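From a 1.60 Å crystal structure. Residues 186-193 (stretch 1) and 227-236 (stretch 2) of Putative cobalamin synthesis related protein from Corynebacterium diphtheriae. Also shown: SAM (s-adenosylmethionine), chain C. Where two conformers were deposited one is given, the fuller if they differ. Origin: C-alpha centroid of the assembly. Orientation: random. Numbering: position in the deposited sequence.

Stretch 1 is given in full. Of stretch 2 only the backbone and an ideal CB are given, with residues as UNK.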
# COMPACT_ATOMS: atom_id res chain seq x y z
N LEU A 186 2.66 -1.04 8.81
CA LEU A 186 2.78 -2.48 9.01
C LEU A 186 2.83 -2.85 10.52
O LEU A 186 3.41 -3.87 10.88
CB LEU A 186 4.00 -3.03 8.28
CG LEU A 186 3.91 -2.94 6.76
CD1 LEU A 186 5.25 -3.30 6.14
CD2 LEU A 186 2.85 -3.93 6.25
N ASP A 187 2.15 -2.10 11.38
CA ASP A 187 2.14 -2.43 12.81
C ASP A 187 0.91 -3.28 13.10
O ASP A 187 -0.20 -2.77 13.06
CB ASP A 187 2.08 -1.17 13.71
CG ASP A 187 2.21 -1.48 15.20
OD1 ASP A 187 2.42 -2.67 15.59
OD2 ASP A 187 2.13 -0.52 15.98
N GLY A 188 1.13 -4.56 13.35
CA GLY A 188 0.04 -5.47 13.71
C GLY A 188 -0.34 -5.42 15.17
O GLY A 188 -1.27 -6.12 15.58
N LYS A 189 0.43 -4.68 15.96
CA LYS A 189 0.26 -4.62 17.39
C LYS A 189 0.03 -3.15 17.68
O LYS A 189 -0.66 -2.45 16.89
CB LYS A 189 1.49 -5.19 18.13
CG LYS A 189 1.84 -6.63 17.76
CD LYS A 189 3.12 -7.05 18.52
CE LYS A 189 3.48 -8.51 18.35
NZ LYS A 189 4.79 -8.86 18.96
N THR A 190 0.67 -2.60 18.74
CA THR A 190 0.36 -1.23 19.25
C THR A 190 1.69 -0.61 19.72
O THR A 190 1.87 -0.23 20.88
CB THR A 190 -0.71 -1.17 20.41
OG1 THR A 190 -0.21 -1.86 21.55
CG2 THR A 190 -2.09 -1.72 19.94
N ALA A 191 2.62 -0.47 18.78
CA ALA A 191 4.01 -0.20 19.13
C ALA A 191 4.25 1.19 19.73
O ALA A 191 5.25 1.41 20.42
CB ALA A 191 4.95 -0.49 17.90
N TRP A 192 3.32 2.13 19.51
CA TRP A 192 3.37 3.43 20.15
C TRP A 192 3.44 3.32 21.68
O TRP A 192 4.02 4.17 22.34
CB TRP A 192 2.19 4.32 19.77
CG TRP A 192 0.80 3.77 20.06
CD1 TRP A 192 0.11 3.90 21.22
CD2 TRP A 192 -0.05 3.06 19.17
NE1 TRP A 192 -1.11 3.32 21.10
CE2 TRP A 192 -1.25 2.81 19.84
CE3 TRP A 192 0.08 2.62 17.85
CZ2 TRP A 192 -2.30 2.13 19.25
CZ3 TRP A 192 -0.97 1.98 17.26
CH2 TRP A 192 -2.14 1.72 17.97
N GLN A 193 2.80 2.30 22.23
CA GLN A 193 2.77 2.19 23.70
C GLN A 193 4.16 1.92 24.26
O GLN A 193 4.46 2.30 25.42
CB GLN A 193 1.78 1.09 24.08
CG GLN A 193 0.30 1.44 23.83
CD GLN A 193 -0.22 2.52 24.77
OE1 GLN A 193 0.14 3.68 24.65
NE2 GLN A 193 -1.06 2.13 25.76
N UNK A 227 -6.47 4.25 21.92
CA UNK A 227 -6.34 3.88 20.51
C UNK A 227 -6.04 2.36 20.39
O UNK A 227 -6.50 1.69 19.44
CB UNK A 227 -5.24 4.71 19.84
N UNK A 228 -5.31 1.82 21.36
CA UNK A 228 -5.03 0.38 21.38
C UNK A 228 -6.36 -0.37 21.47
O UNK A 228 -6.56 -1.34 20.73
CB UNK A 228 -4.11 0.01 22.55
N UNK A 229 -7.28 0.11 22.31
CA UNK A 229 -8.58 -0.53 22.51
C UNK A 229 -9.39 -0.41 21.22
O UNK A 229 -10.00 -1.39 20.76
CB UNK A 229 -9.33 0.10 23.69
N UNK A 230 -9.38 0.78 20.62
CA UNK A 230 -10.11 1.07 19.40
C UNK A 230 -9.62 0.14 18.29
O UNK A 230 -10.40 -0.44 17.53
CB UNK A 230 -9.94 2.54 19.00
N UNK A 231 -8.31 -0.02 18.18
CA UNK A 231 -7.74 -0.81 17.07
C UNK A 231 -8.23 -2.27 17.17
O UNK A 231 -8.63 -2.88 16.17
CB UNK A 231 -6.21 -0.75 17.10
N UNK A 232 -8.27 -2.81 18.37
CA UNK A 232 -8.76 -4.16 18.58
C UNK A 232 -10.25 -4.27 18.27
O UNK A 232 -10.67 -5.24 17.64
CB UNK A 232 -8.49 -4.60 20.02
N UNK A 233 -11.04 -3.29 18.72
CA UNK A 233 -12.48 -3.22 18.46
C UNK A 233 -12.73 -3.27 16.94
O UNK A 233 -13.51 -4.10 16.44
CB UNK A 233 -13.08 -1.95 19.07
N UNK A 234 -12.00 -2.43 16.20
CA UNK A 234 -12.15 -2.36 14.75
C UNK A 234 -11.71 -3.64 14.04
O UNK A 234 -12.37 -4.06 13.07
CB UNK A 234 -11.35 -1.17 14.21
N UNK A 235 -10.62 -4.25 14.52
CA UNK A 235 -10.15 -5.48 13.92
C UNK A 235 -11.16 -6.62 14.11
O UNK A 235 -11.40 -7.44 13.21
CB UNK A 235 -8.79 -5.87 14.52
N UNK A 236 -11.73 -6.71 15.31
CA UNK A 236 -12.72 -7.75 15.58
C UNK A 236 -13.93 -7.57 14.65
O UNK A 236 -14.41 -8.53 14.02
CB UNK A 236 -13.16 -7.71 17.05
N SAM C . 2.17 0.77 -1.16
CA SAM C . 1.30 1.17 -0.01
C SAM C . 1.25 2.67 0.15
O SAM C . 0.55 3.17 1.07
OXT SAM C . 1.87 3.40 -0.65
CB SAM C . 1.78 0.49 1.29
CG SAM C . 1.60 -1.03 1.30
SD SAM C . 2.02 -1.87 2.86
CE SAM C . 1.76 -3.57 2.26
C5' SAM C . 0.54 -1.86 3.93
C4' SAM C . 0.59 -0.81 5.06
O4' SAM C . 0.24 0.43 4.54
C3' SAM C . -0.42 -1.03 6.19
O3' SAM C . 0.04 -1.95 7.15
C2' SAM C . -0.61 0.35 6.76
O2' SAM C . 0.52 0.71 7.52
C1' SAM C . -0.61 1.12 5.46
N9 SAM C . -1.96 1.29 4.88
C8 SAM C . -2.34 0.92 3.60
N7 SAM C . -3.60 1.29 3.37
C5 SAM C . -4.04 1.95 4.48
C6 SAM C . -5.22 2.61 4.78
N6 SAM C . -6.26 2.67 3.91
N1 SAM C . -5.36 3.21 6.03
C2 SAM C . -4.29 3.22 6.91
N3 SAM C . -3.12 2.58 6.61
C4 SAM C . -2.97 1.98 5.41

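Stretch 2 is helical throughout, with phi near -60° and psi near -40°, so one side of the helix meets stretch 1.

Position 227 aims its CA-to-CB bond toward stretch 1, and its ideal CB stands 4.0 Å from Trp192 CZ2. The indole invites an apolar side chain; valine, isoleucine, leucine or alanine could serve. The residue is Val227, chi1 t, whose CG1 packs 3.7 Å from Trp192 CZ2.

Position 228 has the closest CA-CA approach, 6.0 Å from its CA to Thr190 CA. The bond points sideways, yet the ideal CB already lies 3.7 Å from Thr190 CG2 and 4.3 Å from Trp192 CZ2. Contact is made by CB itself, which favours something small: alanine, perhaps serine. Ala228 is found, its CB 3.7 Å from Thr190 CG2 and its backbone N 3.7 Å from Trp192 CZ2, at the edge of the ring.

Positions 229 and 230 have no atom of stretch 1 within 5.5 Å of their ideal CBs, so this contact leaves the choice wide. They are Glu229, pointing away, and Leu230.

Position 231 is the most demanding. Its bond points toward stretch 1, with Trp192 CH2 4.8 Å from the ideal CB; farther out, the carbonyls of Asp187 and Lys189 offer two acceptors, and the Asp187 carboxylate adds negative charge. A long side chain ending in a donor is wanted, with apolar length to pass the indole: lysine first, arginine possibly. Lys231 runs fully extended, all four chi angles t. Its CD passes 4.0 Å from Trp192 CH2, at the ring edge, and NZ donates to Asp187 O at 2.8 Å and to Lys189 O at 2.6 Å. The carboxylate stays beyond salt-bridge range, OD2 of Asp187 being 4.3 Å from NZ of Lys231. Within stretch 1, OD1 of Asp187 accepts from Lys189 N at 2.9 Å and OD2 of Asp187 from Ala191 N at 2.8 Å.

Positions 232, 233 and 234 again find nothing of stretch 1 near CB, and many residues would do. They are Gln232, Gln233 and Leu234.

Position 235 points toward stretch 1 across a gap, where Gly188 O is available to a long donor such as arginine or lysine. Arg235 brings NH2 to 3.1 Å from Gly188 O, but the angle is too poor for a hydrogen bond.

Position 236 is out of reach and unconstrained here; Thr236 turns its OG1 back to Gln232 O, 3.0 Å away, as a hydrogen-bond donor.

Stretch 2 227-236: VAELKQQLRT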
# COMPACT_ATOMS: atom_id res chain seq x y z
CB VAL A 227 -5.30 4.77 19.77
CG1 VAL A 227 -5.14 4.31 18.36
CG2 VAL A 227 -5.76 6.24 19.79
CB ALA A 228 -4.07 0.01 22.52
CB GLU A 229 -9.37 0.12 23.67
CG GLU A 229 -8.73 0.05 25.07
CD GLU A 229 -9.18 1.23 25.97
OE1 GLU A 229 -10.19 1.91 25.61
OE2 GLU A 229 -8.56 1.48 27.05
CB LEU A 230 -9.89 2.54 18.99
CG LEU A 230 -10.54 2.96 17.68
CD1 LEU A 230 -12.08 2.85 17.69
CD2 LEU A 230 -10.09 4.37 17.42
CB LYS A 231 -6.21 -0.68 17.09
CG LYS A 231 -5.47 -1.47 15.99
CD LYS A 231 -4.02 -1.21 16.00
CE LYS A 231 -3.27 -1.91 14.89
NZ LYS A 231 -1.90 -1.43 14.81
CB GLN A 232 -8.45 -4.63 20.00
CG GLN A 232 -7.01 -5.07 20.15
CD GLN A 232 -6.52 -5.02 21.58
OE1 GLN A 232 -6.35 -3.94 22.16
NE2 GLN A 232 -6.29 -6.19 22.17
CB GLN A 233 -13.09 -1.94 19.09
CG GLN A 233 -13.07 -1.91 20.66
CD GLN A 233 -13.31 -0.51 21.34
OE1 GLN A 233 -13.43 0.54 20.68
NE2 GLN A 233 -13.40 -0.53 22.68
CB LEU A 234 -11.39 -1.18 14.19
CG LEU A 234 -11.90 0.20 14.63
CD1 LEU A 234 -10.93 1.31 14.25
CD2 LEU A 234 -13.29 0.42 14.05
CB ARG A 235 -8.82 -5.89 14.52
CG ARG A 235 -8.21 -7.01 13.75
CD ARG A 235 -7.11 -7.67 14.46
NE ARG A 235 -5.92 -6.84 14.51
CZ ARG A 235 -5.45 -6.23 15.60
NH1 ARG A 235 -6.06 -6.33 16.78
NH2 ARG A 235 -4.35 -5.51 15.49
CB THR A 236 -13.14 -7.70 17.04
OG1 THR A 236 -11.97 -7.93 17.85
CG2 THR A 236 -14.21 -8.77 17.34
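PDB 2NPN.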